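Local coordinates for protein Baccell_00875 (Bacteroides cellulosilyticus DSM 14838, PDB 5NO8) that probably acts as a polysaccharide lyase that removes L-rhamnose caps, linked to glucuronic acid, from complex arabinogalactan proteins, at residues G392-G397 with Y451-E456; R447-M452 with Y487-I492; T477-F482 with R516-K521; I494-G499 with I549-Q554. One frame throughout, in Å; residues are numbered along the deposited sequence.

Contact 1: residues G392-G397 with Y451-E456; sequences GAERLG and YMWVAE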
# COMPACT_ATOMS: atom_id res chain seq x y z
N GLY A 392 -17.97 3.82 -15.73
CA GLY A 392 -17.54 2.48 -16.10
C GLY A 392 -16.19 2.15 -15.50
O GLY A 392 -15.88 2.60 -14.38
N ALA A 393 -15.38 1.41 -16.25
CA ALA A 393 -14.02 1.05 -15.86
C ALA A 393 -14.01 0.38 -14.47
O ALA A 393 -14.74 -0.59 -14.26
CB ALA A 393 -13.09 2.27 -15.92
N GLU A 394 -13.24 0.91 -13.51
CA GLU A 394 -13.12 0.25 -12.22
C GLU A 394 -14.43 0.21 -11.44
O GLU A 394 -14.53 -0.56 -10.47
CB GLU A 394 -12.07 0.96 -11.34
CG GLU A 394 -10.63 0.68 -11.67
CD GLU A 394 -10.04 1.56 -12.76
OE1 GLU A 394 -10.77 2.26 -13.51
OE2 GLU A 394 -8.79 1.53 -12.87
N ARG A 395 -15.40 1.06 -11.78
CA ARG A 395 -16.73 1.05 -11.12
C ARG A 395 -17.52 -0.25 -11.37
O ARG A 395 -18.47 -0.54 -10.63
CB ARG A 395 -17.58 2.26 -11.51
CG ARG A 395 -17.39 3.53 -10.69
CD ARG A 395 -15.97 4.06 -10.68
NE ARG A 395 -15.54 4.48 -12.02
CZ ARG A 395 -14.29 4.78 -12.35
NH1 ARG A 395 -13.30 4.72 -11.44
NH2 ARG A 395 -14.01 5.13 -13.61
N LEU A 396 -17.12 -1.04 -12.37
CA LEU A 396 -17.58 -2.44 -12.52
C LEU A 396 -17.49 -3.30 -11.25
O LEU A 396 -18.29 -4.22 -11.08
CB LEU A 396 -16.87 -3.16 -13.67
CG LEU A 396 -17.46 -2.98 -15.08
CD1 LEU A 396 -18.72 -3.86 -15.21
CD2 LEU A 396 -17.79 -1.54 -15.43
N GLY A 397 -16.53 -3.00 -10.37
CA GLY A 397 -16.39 -3.73 -9.14
C GLY A 397 -17.63 -3.70 -8.28
O GLY A 397 -17.89 -4.68 -7.59
N TYR A 451 -12.07 -4.42 -20.11
CA TYR A 451 -12.69 -5.62 -20.70
C TYR A 451 -12.76 -6.80 -19.73
O TYR A 451 -13.70 -7.60 -19.78
CB TYR A 451 -11.91 -6.08 -21.93
CG TYR A 451 -12.05 -5.16 -23.12
CD1 TYR A 451 -11.43 -3.91 -23.13
CD2 TYR A 451 -12.80 -5.54 -24.25
CE1 TYR A 451 -11.55 -3.05 -24.21
CE2 TYR A 451 -12.92 -4.70 -25.35
CZ TYR A 451 -12.29 -3.45 -25.33
OH TYR A 451 -12.40 -2.59 -26.40
N MET A 452 -11.72 -6.95 -18.91
CA MET A 452 -11.66 -8.06 -17.94
C MET A 452 -12.78 -7.95 -16.93
O MET A 452 -13.35 -8.95 -16.52
CB MET A 452 -10.34 -8.07 -17.19
CG MET A 452 -9.10 -8.22 -18.06
SD MET A 452 -9.23 -9.57 -19.27
CE MET A 452 -9.91 -8.73 -20.69
N TRP A 453 -13.05 -6.72 -16.51
CA TRP A 453 -14.02 -6.45 -15.44
C TRP A 453 -15.44 -6.58 -15.98
O TRP A 453 -16.30 -7.13 -15.30
CB TRP A 453 -13.78 -5.08 -14.83
CG TRP A 453 -12.39 -4.93 -14.26
CD1 TRP A 453 -11.63 -5.89 -13.63
CD2 TRP A 453 -11.59 -3.74 -14.29
NE1 TRP A 453 -10.43 -5.36 -13.26
CE2 TRP A 453 -10.37 -4.05 -13.65
CE3 TRP A 453 -11.79 -2.45 -14.79
CZ2 TRP A 453 -9.35 -3.10 -13.50
CZ3 TRP A 453 -10.78 -1.51 -14.65
CH2 TRP A 453 -9.57 -1.84 -13.99
N VAL A 454 -15.66 -6.10 -17.20
CA VAL A 454 -16.94 -6.34 -17.88
C VAL A 454 -17.18 -7.84 -18.06
O VAL A 454 -18.28 -8.30 -17.81
CB VAL A 454 -17.04 -5.59 -19.23
CG1 VAL A 454 -18.24 -6.09 -20.04
CG2 VAL A 454 -17.18 -4.12 -18.96
N ALA A 455 -16.18 -8.59 -18.51
CA ALA A 455 -16.31 -10.03 -18.68
C ALA A 455 -16.58 -10.75 -17.37
O ALA A 455 -17.42 -11.66 -17.31
CB ALA A 455 -15.06 -10.60 -19.30
N GLU A 456 -15.87 -10.35 -16.33
CA GLU A 456 -16.12 -10.90 -15.01
C GLU A 456 -17.58 -10.69 -14.66
O GLU A 456 -18.24 -11.63 -14.26
CB GLU A 456 -15.23 -10.26 -13.93
CG GLU A 456 -15.65 -10.61 -12.50
CD GLU A 456 -14.70 -11.49 -11.72
OE1 GLU A 456 -13.49 -11.59 -12.05
OE2 GLU A 456 -15.17 -12.06 -10.70
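The indole of Trp453 and the carboxylate of Glu394 lie alongside each other, pointing the same way, with their planes 41° apart. The benzene half of the indole makes this contact obliquely, Glu394 CG standing 3.6 Å from Trp453 CH2; the ring of Trp682 meets the indole as well. The elements joined are a 3-10 turn leading into helix 396-409 and the early part of helix 448-465, two helices of the largely helical C-terminal part of the chain. Glu394 is placed by its bent chain: CG sits beside the backbone N (chi1 -77°) and the chain then folds at chi2 (85°), which brings CD close to Trp453 CH2 and CZ3. The carboxylate itself is held from outside, by a salt bridge from OE2 to Arg447. Backbone takes part too, since Ala393 O comes obliquely to within 3.5 Å of Trp453 CE3 while accepting the turn bond from Leu396 N at 3.1 Å. No hydrogen bond crosses between the two segments, so the evidence points to van der Waals packing, continued by Tyr421 and Val425 of helix 412-429. Leu396 closes the interface on two neighbours: its CB lies 3.8 Å from Trp453 CB, and its CG reaches Val454 CG2 at 4.1 Å.

Contact 2: residues R447-M452 with Y487-I492; sequences RGYNYM and YGFYAI
Two donors grip the carbonyl oxygen Tyr449 O: water 1, which donates to it at 3.0 Å, and Met452 N, whose bond is weak. The same water donates its second proton to Ile492 O at 2.7 Å, so it ties the first turn of helix 448-465 to the loop that connects helices 469-485 and 496-505. A second water repeats the link at the far end of the side chain. It accepts from Tyr449 OH at 2.6 Å and donates to Tyr490 O at 2.5 Å; Tyr490 is the centre of an inverse gamma turn. Both waters lie near the plane of the phenol ring. Over one face of that ring stands Phe489 in a T-shaped stack, centroids 5.1 Å apart and planes at 80°, with Phe489 CE1 3.7 Å above the centre of Tyr449. Phe489 gets there with CG anti to its backbone N (chi1 -164°), and one of its own faces covers Gly448 CA, where a CB would crowd Phe489 CE2. Ile492 CD1 packs against Tyr449 CE1. A leucine in place of Tyr449 would lose the hydroxyl held by water 2 and would probably loosen the loop by removing the face that Phe489 abuts. The tightest carbon pair joins Met452 CG and Ala491 CB, at 3.4 Å.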
# COMPACT_ATOMS: atom_id res chain seq x y z
N ARG A 447 -9.62 0.91 -23.31
CA ARG A 447 -8.55 0.52 -22.38
C ARG A 447 -8.70 -0.95 -21.99
O ARG A 447 -9.77 -1.38 -21.59
CB ARG A 447 -8.69 1.43 -21.16
CG ARG A 447 -7.89 1.09 -19.91
CD ARG A 447 -8.41 1.95 -18.79
NE ARG A 447 -7.64 1.90 -17.55
CZ ARG A 447 -8.17 1.88 -16.31
NH1 ARG A 447 -7.36 1.89 -15.26
NH2 ARG A 447 -9.51 1.85 -16.11
N GLY A 448 -7.61 -1.71 -22.08
CA GLY A 448 -7.67 -3.18 -21.96
C GLY A 448 -8.17 -3.69 -20.62
O GLY A 448 -8.83 -4.72 -20.56
N TYR A 449 -7.85 -2.95 -19.57
CA TYR A 449 -8.28 -3.29 -18.20
C TYR A 449 -9.79 -3.44 -18.13
O TYR A 449 -10.30 -4.36 -17.48
CB TYR A 449 -7.84 -2.19 -17.21
CG TYR A 449 -6.35 -2.13 -16.91
CD1 TYR A 449 -5.74 -3.11 -16.13
CD2 TYR A 449 -5.55 -1.06 -17.37
CE1 TYR A 449 -4.38 -3.06 -15.83
CE2 TYR A 449 -4.18 -1.00 -17.05
CZ TYR A 449 -3.61 -2.01 -16.29
OH TYR A 449 -2.27 -2.00 -15.96
N ASN A 450 -10.50 -2.56 -18.83
CA ASN A 450 -11.94 -2.46 -18.67
C ASN A 450 -12.66 -3.72 -19.15
O ASN A 450 -13.72 -4.05 -18.61
CB ASN A 450 -12.50 -1.24 -19.41
CG ASN A 450 -11.96 0.07 -18.88
OD1 ASN A 450 -11.33 0.13 -17.81
ND2 ASN A 450 -12.21 1.15 -19.63
N TYR A 451 -12.07 -4.42 -20.11
CA TYR A 451 -12.69 -5.62 -20.70
C TYR A 451 -12.76 -6.80 -19.73
O TYR A 451 -13.70 -7.60 -19.78
CB TYR A 451 -11.91 -6.08 -21.93
CG TYR A 451 -12.05 -5.16 -23.12
CD1 TYR A 451 -11.43 -3.91 -23.13
CD2 TYR A 451 -12.80 -5.54 -24.25
CE1 TYR A 451 -11.55 -3.05 -24.21
CE2 TYR A 451 -12.92 -4.70 -25.35
CZ TYR A 451 -12.29 -3.45 -25.33
OH TYR A 451 -12.40 -2.59 -26.40
N MET A 452 -11.72 -6.95 -18.91
CA MET A 452 -11.66 -8.06 -17.94
C MET A 452 -12.78 -7.95 -16.93
O MET A 452 -13.35 -8.95 -16.52
CB MET A 452 -10.34 -8.07 -17.19
CG MET A 452 -9.10 -8.22 -18.06
SD MET A 452 -9.23 -9.57 -19.27
CE MET A 452 -9.91 -8.73 -20.69
N TYR A 487 -1.93 -10.60 -26.55
CA TYR A 487 -1.85 -11.62 -25.51
C TYR A 487 -1.00 -11.30 -24.28
O TYR A 487 -1.06 -12.01 -23.29
CB TYR A 487 -1.40 -12.93 -26.15
CG TYR A 487 -2.50 -13.48 -27.02
CD1 TYR A 487 -3.58 -14.15 -26.45
CD2 TYR A 487 -2.51 -13.27 -28.40
CE1 TYR A 487 -4.62 -14.63 -27.23
CE2 TYR A 487 -3.55 -13.75 -29.19
CZ TYR A 487 -4.60 -14.43 -28.59
OH TYR A 487 -5.65 -14.92 -29.33
N GLY A 488 -0.24 -10.22 -24.31
CA GLY A 488 0.70 -9.91 -23.22
C GLY A 488 0.33 -8.70 -22.39
O GLY A 488 1.23 -8.07 -21.82
N PHE A 489 -0.97 -8.36 -22.32
CA PHE A 489 -1.44 -7.24 -21.49
C PHE A 489 -1.62 -7.81 -20.07
O PHE A 489 -2.32 -8.81 -19.88
CB PHE A 489 -2.74 -6.67 -22.04
CG PHE A 489 -3.12 -5.29 -21.51
CD1 PHE A 489 -3.65 -5.14 -20.21
CD2 PHE A 489 -3.02 -4.16 -22.31
CE1 PHE A 489 -4.02 -3.88 -19.74
CE2 PHE A 489 -3.40 -2.91 -21.84
CZ PHE A 489 -3.89 -2.77 -20.55
N TYR A 490 -1.01 -7.17 -19.08
CA TYR A 490 -1.02 -7.64 -17.70
C TYR A 490 -2.24 -7.07 -16.98
O TYR A 490 -2.14 -6.28 -16.03
CB TYR A 490 0.26 -7.23 -16.98
CG TYR A 490 1.48 -8.01 -17.39
CD1 TYR A 490 2.01 -7.94 -18.68
CD2 TYR A 490 2.12 -8.83 -16.47
CE1 TYR A 490 3.14 -8.69 -19.03
CE2 TYR A 490 3.25 -9.58 -16.80
CZ TYR A 490 3.76 -9.50 -18.09
OH TYR A 490 4.89 -10.25 -18.40
N ALA A 491 -3.40 -7.52 -17.41
CA ALA A 491 -4.66 -6.95 -16.92
C ALA A 491 -4.94 -7.49 -15.52
O ALA A 491 -4.53 -8.60 -15.20
CB ALA A 491 -5.80 -7.31 -17.85
N ILE A 492 -5.67 -6.71 -14.73
CA ILE A 492 -6.04 -7.09 -13.39
C ILE A 492 -7.30 -7.96 -13.41
O ILE A 492 -8.33 -7.60 -14.01
CB ILE A 492 -6.31 -5.85 -12.52
CG1 ILE A 492 -5.04 -4.99 -12.41
CG2 ILE A 492 -6.80 -6.29 -11.14
CD1 ILE A 492 -5.34 -3.55 -12.06
O HOH W 1 -8.21 -5.58 -15.79
O HOH W 2 -1.31 -4.19 -14.86

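Contact 3: residues T477-F482 with R516-K521; sequences TLKSMF and RNDFIK
The axes of helix segments 477-482 and 516-521 approach to 11.6 Å and diverge by 37° with their N-to-C directions broadly alike, a wide spacing that large side chains fill. Lys479 folds back at chi2 (-58°) and chi3 (-56°) and crosses Asp518 at about a right angle, forming a salt bridge from NZ to OD2 at 2.7 Å on the syn lone pair. Asp514 is a second acidic partner of the ammonium, while Asp518 OD1 is hydrogen-bonded to Tyr487 OH. With both oxygens occupied and a lysine close by, the buried carboxylate is likely to remain ionised. An alanine at Asp518 would remove both oxygens and would probably leave Lys479 with Asp514 as its remaining acidic partner here and cost Tyr487 OH its hydrogen bond. Next to the ion pair, Phe482 CD2 lies 3.5 Å from Asp518 OD2, and Phe482 CE2 is 3.6 Å from Asp518 CB. Phe519 CE1 meets the edge of the Phe482 ring, 3.9 Å from CZ, while Phe519 CZ touches Leu478 CD1 at 4.1 Å. Helices 469-485 and 509-529 are separated in sequence by the shorter helix 496-505; two like-directed helices with one between them are consistent with an alpha/alpha toroid, a fold found among polysaccharide lyases.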
# COMPACT_ATOMS: atom_id res chain seq x y z
N THR A 477 -16.54 -10.59 -25.11
CA THR A 477 -15.80 -9.48 -24.55
C THR A 477 -14.32 -9.82 -24.44
O THR A 477 -13.46 -9.01 -24.81
CB THR A 477 -16.39 -9.06 -23.19
OG1 THR A 477 -17.75 -8.68 -23.38
CG2 THR A 477 -15.59 -7.89 -22.57
N LEU A 478 -14.00 -11.01 -23.93
CA LEU A 478 -12.62 -11.43 -23.83
C LEU A 478 -11.96 -11.57 -25.21
O LEU A 478 -10.79 -11.22 -25.38
CB LEU A 478 -12.48 -12.71 -23.03
CG LEU A 478 -12.77 -12.61 -21.52
CD1 LEU A 478 -12.64 -13.98 -20.90
CD2 LEU A 478 -11.82 -11.60 -20.86
N LYS A 479 -12.72 -12.06 -26.19
CA LYS A 479 -12.19 -12.17 -27.57
C LYS A 479 -11.90 -10.82 -28.20
O LYS A 479 -10.88 -10.65 -28.85
CB LYS A 479 -13.16 -12.96 -28.45
CG LYS A 479 -13.33 -14.42 -28.05
CD LYS A 479 -12.06 -15.25 -28.04
CE LYS A 479 -11.32 -15.24 -29.39
NZ LYS A 479 -10.46 -16.44 -29.56
N SER A 480 -12.80 -9.86 -28.00
CA SER A 480 -12.64 -8.49 -28.45
C SER A 480 -11.40 -7.89 -27.82
O SER A 480 -10.65 -7.15 -28.49
CB SER A 480 -13.87 -7.66 -28.09
OG SER A 480 -13.74 -6.31 -28.49
N MET A 481 -11.16 -8.20 -26.55
CA MET A 481 -9.96 -7.73 -25.88
C MET A 481 -8.70 -8.34 -26.50
O MET A 481 -7.80 -7.59 -26.88
CB MET A 481 -10.03 -7.99 -24.37
CG MET A 481 -8.96 -7.21 -23.60
SD MET A 481 -7.39 -8.07 -23.64
CE MET A 481 -6.41 -7.07 -22.50
N PHE A 482 -8.62 -9.66 -26.64
CA PHE A 482 -7.45 -10.30 -27.25
C PHE A 482 -7.21 -9.86 -28.72
O PHE A 482 -6.07 -9.69 -29.13
CB PHE A 482 -7.55 -11.83 -27.21
CG PHE A 482 -7.57 -12.41 -25.82
CD1 PHE A 482 -6.61 -12.04 -24.88
CD2 PHE A 482 -8.53 -13.35 -25.46
CE1 PHE A 482 -6.61 -12.59 -23.60
CE2 PHE A 482 -8.54 -13.89 -24.18
CZ PHE A 482 -7.59 -13.51 -23.26
N ARG A 516 -9.49 -21.28 -23.58
CA ARG A 516 -8.38 -21.94 -22.92
C ARG A 516 -7.07 -21.78 -23.71
O ARG A 516 -6.01 -21.51 -23.13
CB ARG A 516 -8.72 -23.41 -22.67
CG ARG A 516 -7.62 -24.23 -22.02
CD ARG A 516 -8.17 -25.53 -21.49
NE ARG A 516 -7.11 -26.45 -21.08
CZ ARG A 516 -7.21 -27.37 -20.12
NH1 ARG A 516 -8.34 -27.54 -19.42
NH2 ARG A 516 -6.16 -28.14 -19.85
N ASN A 517 -7.15 -21.91 -25.04
CA ASN A 517 -5.99 -21.69 -25.90
C ASN A 517 -5.51 -20.24 -25.86
O ASN A 517 -4.31 -19.99 -25.88
CB ASN A 517 -6.30 -22.09 -27.37
CG ASN A 517 -6.47 -23.58 -27.58
OD1 ASN A 517 -7.06 -23.99 -28.58
ND2 ASN A 517 -5.96 -24.41 -26.66
N ASP A 518 -6.44 -19.29 -25.82
CA ASP A 518 -6.09 -17.87 -25.65
C ASP A 518 -5.36 -17.62 -24.33
O ASP A 518 -4.34 -16.91 -24.30
CB ASP A 518 -7.33 -16.96 -25.72
CG ASP A 518 -7.87 -16.78 -27.14
OD1 ASP A 518 -7.16 -17.10 -28.12
OD2 ASP A 518 -9.01 -16.30 -27.27
N PHE A 519 -5.86 -18.20 -23.24
CA PHE A 519 -5.19 -18.07 -21.95
C PHE A 519 -3.80 -18.72 -21.97
O PHE A 519 -2.85 -18.18 -21.40
CB PHE A 519 -6.01 -18.65 -20.80
CG PHE A 519 -7.28 -17.89 -20.48
CD1 PHE A 519 -7.37 -16.51 -20.63
CD2 PHE A 519 -8.39 -18.57 -19.99
CE1 PHE A 519 -8.55 -15.83 -20.33
CE2 PHE A 519 -9.55 -17.90 -19.67
CZ PHE A 519 -9.63 -16.53 -19.84
N ILE A 520 -3.67 -19.88 -22.61
CA ILE A 520 -2.35 -20.53 -22.75
C ILE A 520 -1.33 -19.60 -23.46
O ILE A 520 -0.18 -19.50 -23.04
CB ILE A 520 -2.47 -21.93 -23.43
CG1 ILE A 520 -3.09 -22.92 -22.44
CG2 ILE A 520 -1.12 -22.46 -23.91
CD1 ILE A 520 -3.64 -24.19 -23.07
N LYS A 521 -1.77 -18.92 -24.51
CA LYS A 521 -0.93 -17.94 -25.22
C LYS A 521 -0.45 -16.84 -24.29
O LYS A 521 0.73 -16.52 -24.26
CB LYS A 521 -1.70 -17.30 -26.38

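Contact 4: residues I494-G499 with I549-Q554; sequences IPVRLG and IQFLAQ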
# COMPACT_ATOMS: atom_id res chain seq x y z
N ILE A 494 -7.94 -11.05 -14.65
CA ILE A 494 -8.32 -11.78 -15.86
C ILE A 494 -9.11 -12.99 -15.34
O ILE A 494 -8.58 -13.74 -14.54
CB ILE A 494 -7.09 -12.23 -16.66
CG1 ILE A 494 -6.32 -11.00 -17.18
CG2 ILE A 494 -7.52 -13.14 -17.81
CD1 ILE A 494 -4.90 -11.30 -17.60
N PRO A 495 -10.40 -13.13 -15.72
CA PRO A 495 -11.24 -14.15 -15.09
C PRO A 495 -11.05 -15.58 -15.66
O PRO A 495 -11.96 -16.14 -16.29
CB PRO A 495 -12.66 -13.61 -15.34
CG PRO A 495 -12.55 -12.88 -16.62
CD PRO A 495 -11.18 -12.25 -16.62
N VAL A 496 -9.89 -16.17 -15.40
CA VAL A 496 -9.53 -17.47 -15.97
C VAL A 496 -10.42 -18.62 -15.47
O VAL A 496 -11.08 -19.30 -16.25
CB VAL A 496 -8.04 -17.80 -15.72
CG1 VAL A 496 -7.67 -19.21 -16.17
CG2 VAL A 496 -7.14 -16.78 -16.41
N ARG A 497 -10.42 -18.84 -14.16
CA ARG A 497 -11.22 -19.90 -13.57
C ARG A 497 -12.71 -19.66 -13.78
O ARG A 497 -13.45 -20.60 -14.10
CB ARG A 497 -10.96 -20.04 -12.08
CG ARG A 497 -9.55 -20.43 -11.74
CD ARG A 497 -9.49 -21.11 -10.39
NE ARG A 497 -9.87 -22.52 -10.50
CZ ARG A 497 -9.91 -23.37 -9.48
NH1 ARG A 497 -9.63 -22.98 -8.24
NH2 ARG A 497 -10.26 -24.63 -9.70
N LEU A 498 -13.13 -18.42 -13.58
CA LEU A 498 -14.54 -18.06 -13.69
C LEU A 498 -15.04 -18.25 -15.13
O LEU A 498 -16.08 -18.85 -15.36
CB LEU A 498 -14.74 -16.61 -13.26
CG LEU A 498 -16.12 -16.01 -13.42
CD1 LEU A 498 -17.17 -16.77 -12.62
CD2 LEU A 498 -16.07 -14.56 -13.02
N GLY A 499 -14.30 -17.71 -16.09
CA GLY A 499 -14.68 -17.81 -17.50
C GLY A 499 -14.74 -19.25 -17.98
O GLY A 499 -15.75 -19.67 -18.58
N ILE A 549 0.82 -13.00 -11.59
CA ILE A 549 0.86 -14.21 -10.80
C ILE A 549 -0.56 -14.75 -10.56
O ILE A 549 -0.76 -15.98 -10.53
CB ILE A 549 1.56 -13.95 -9.45
CG1 ILE A 549 2.98 -13.41 -9.68
CG2 ILE A 549 1.61 -15.20 -8.60
CD1 ILE A 549 3.69 -13.03 -8.41
N GLN A 550 -1.52 -13.83 -10.40
CA GLN A 550 -2.95 -14.14 -10.26
C GLN A 550 -3.40 -14.94 -11.50
O GLN A 550 -4.04 -16.00 -11.39
CB GLN A 550 -3.75 -12.83 -10.15
CG GLN A 550 -5.26 -12.93 -9.99
CD GLN A 550 -5.97 -11.59 -10.15
OE1 GLN A 550 -5.48 -10.66 -10.82
NE2 GLN A 550 -7.14 -11.48 -9.53
N PHE A 551 -3.01 -14.46 -12.66
CA PHE A 551 -3.32 -15.14 -13.92
C PHE A 551 -2.67 -16.51 -14.02
O PHE A 551 -3.34 -17.53 -14.31
CB PHE A 551 -2.89 -14.29 -15.09
CG PHE A 551 -3.15 -14.95 -16.41
CD1 PHE A 551 -4.35 -14.78 -17.02
CD2 PHE A 551 -2.19 -15.78 -16.98
CE1 PHE A 551 -4.63 -15.40 -18.23
CE2 PHE A 551 -2.45 -16.40 -18.18
CZ PHE A 551 -3.66 -16.21 -18.80
N LEU A 552 -1.36 -16.56 -13.81
CA LEU A 552 -0.62 -17.81 -13.92
C LEU A 552 -1.07 -18.88 -12.94
O LEU A 552 -1.11 -20.07 -13.30
CB LEU A 552 0.88 -17.58 -13.79
CG LEU A 552 1.58 -16.79 -14.91
CD1 LEU A 552 2.94 -16.38 -14.41
CD2 LEU A 552 1.72 -17.59 -16.19
N ALA A 553 -1.38 -18.50 -11.71
CA ALA A 553 -1.82 -19.47 -10.72
C ALA A 553 -3.17 -20.10 -11.12
O ALA A 553 -3.37 -21.31 -10.98
CB ALA A 553 -1.91 -18.84 -9.34
N GLN A 554 -4.08 -19.27 -11.60
CA GLN A 554 -5.35 -19.75 -12.14
C GLN A 554 -5.12 -20.64 -13.37
O GLN A 554 -5.78 -21.68 -13.51
CB GLN A 554 -6.26 -18.61 -12.53
CG GLN A 554 -6.83 -17.81 -11.38
CD GLN A 554 -7.65 -16.66 -11.88
OE1 GLN A 554 -7.17 -15.51 -11.94
NE2 GLN A 554 -8.86 -16.93 -12.29
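Packing is closest where Val496 and Ile494 share one flank of the Phe551 ring. Val496 CG2 presses to 3.4 Å from Phe551 CE1, the two side chains crossing at about a right angle, while Ile494 CD1 approaches Phe551 CD1 obliquely at 3.6 Å. Ile494 CG2 lies at the ring edge, near its plane and 3.7 Å from Phe551 CE1. Phe551 reaches both because its CG is anti to the backbone N (chi1 179°), which swings the ring from its own helix toward the turn ahead of helix 496-505. That turn is tight: Pro495 is the centre of an inverse gamma turn and the N-cap residue, with Val496 N bonded to Ile494 O at 2.9 Å. The solvent side lies at Arg497, which is partly exposed, whereas Gln554 beside it is buried. There Arg497 CG stands 3.8 Å from Gln554 CG, beyond the contact of Val496 CB with Gln554 CB at 3.7 Å, and the arginine bends at chi3 (81°) while its NE forms a salt bridge with Glu558. Phe526 of helix 509-529 meets Phe551 edge-to-face, Phe519 of that helix touches Ile494 and Val496, Met452 of helix 448-465 also packs on Ile494, and Tyr624 of helix 615-629 covers Gln554.

In the fold
All four contacts lie in the helical domain, on the same side of the chain's centre. Contacts 1 and 2 share helix 448-465, their centres about 10 Å apart, and are joined by the salt bridge of Glu394 OE2 with Arg447 NH1 at 2.8 Å. Contact 3 lies about 10 Å from contact 2, centre to centre; along the chain their segments alternate. Contact 4, about 12 Å from contact 3, meets it through Phe519 CE1 and Ile494 CG2, 3.8 Å apart. A bound glycerol lies about 5 Å from the side chain of Glu394, and glycerol is also found about 4 Å from those of Ile492 and of Gln554; such molecules probably come from the crystallisation liquor but may mark a pocket.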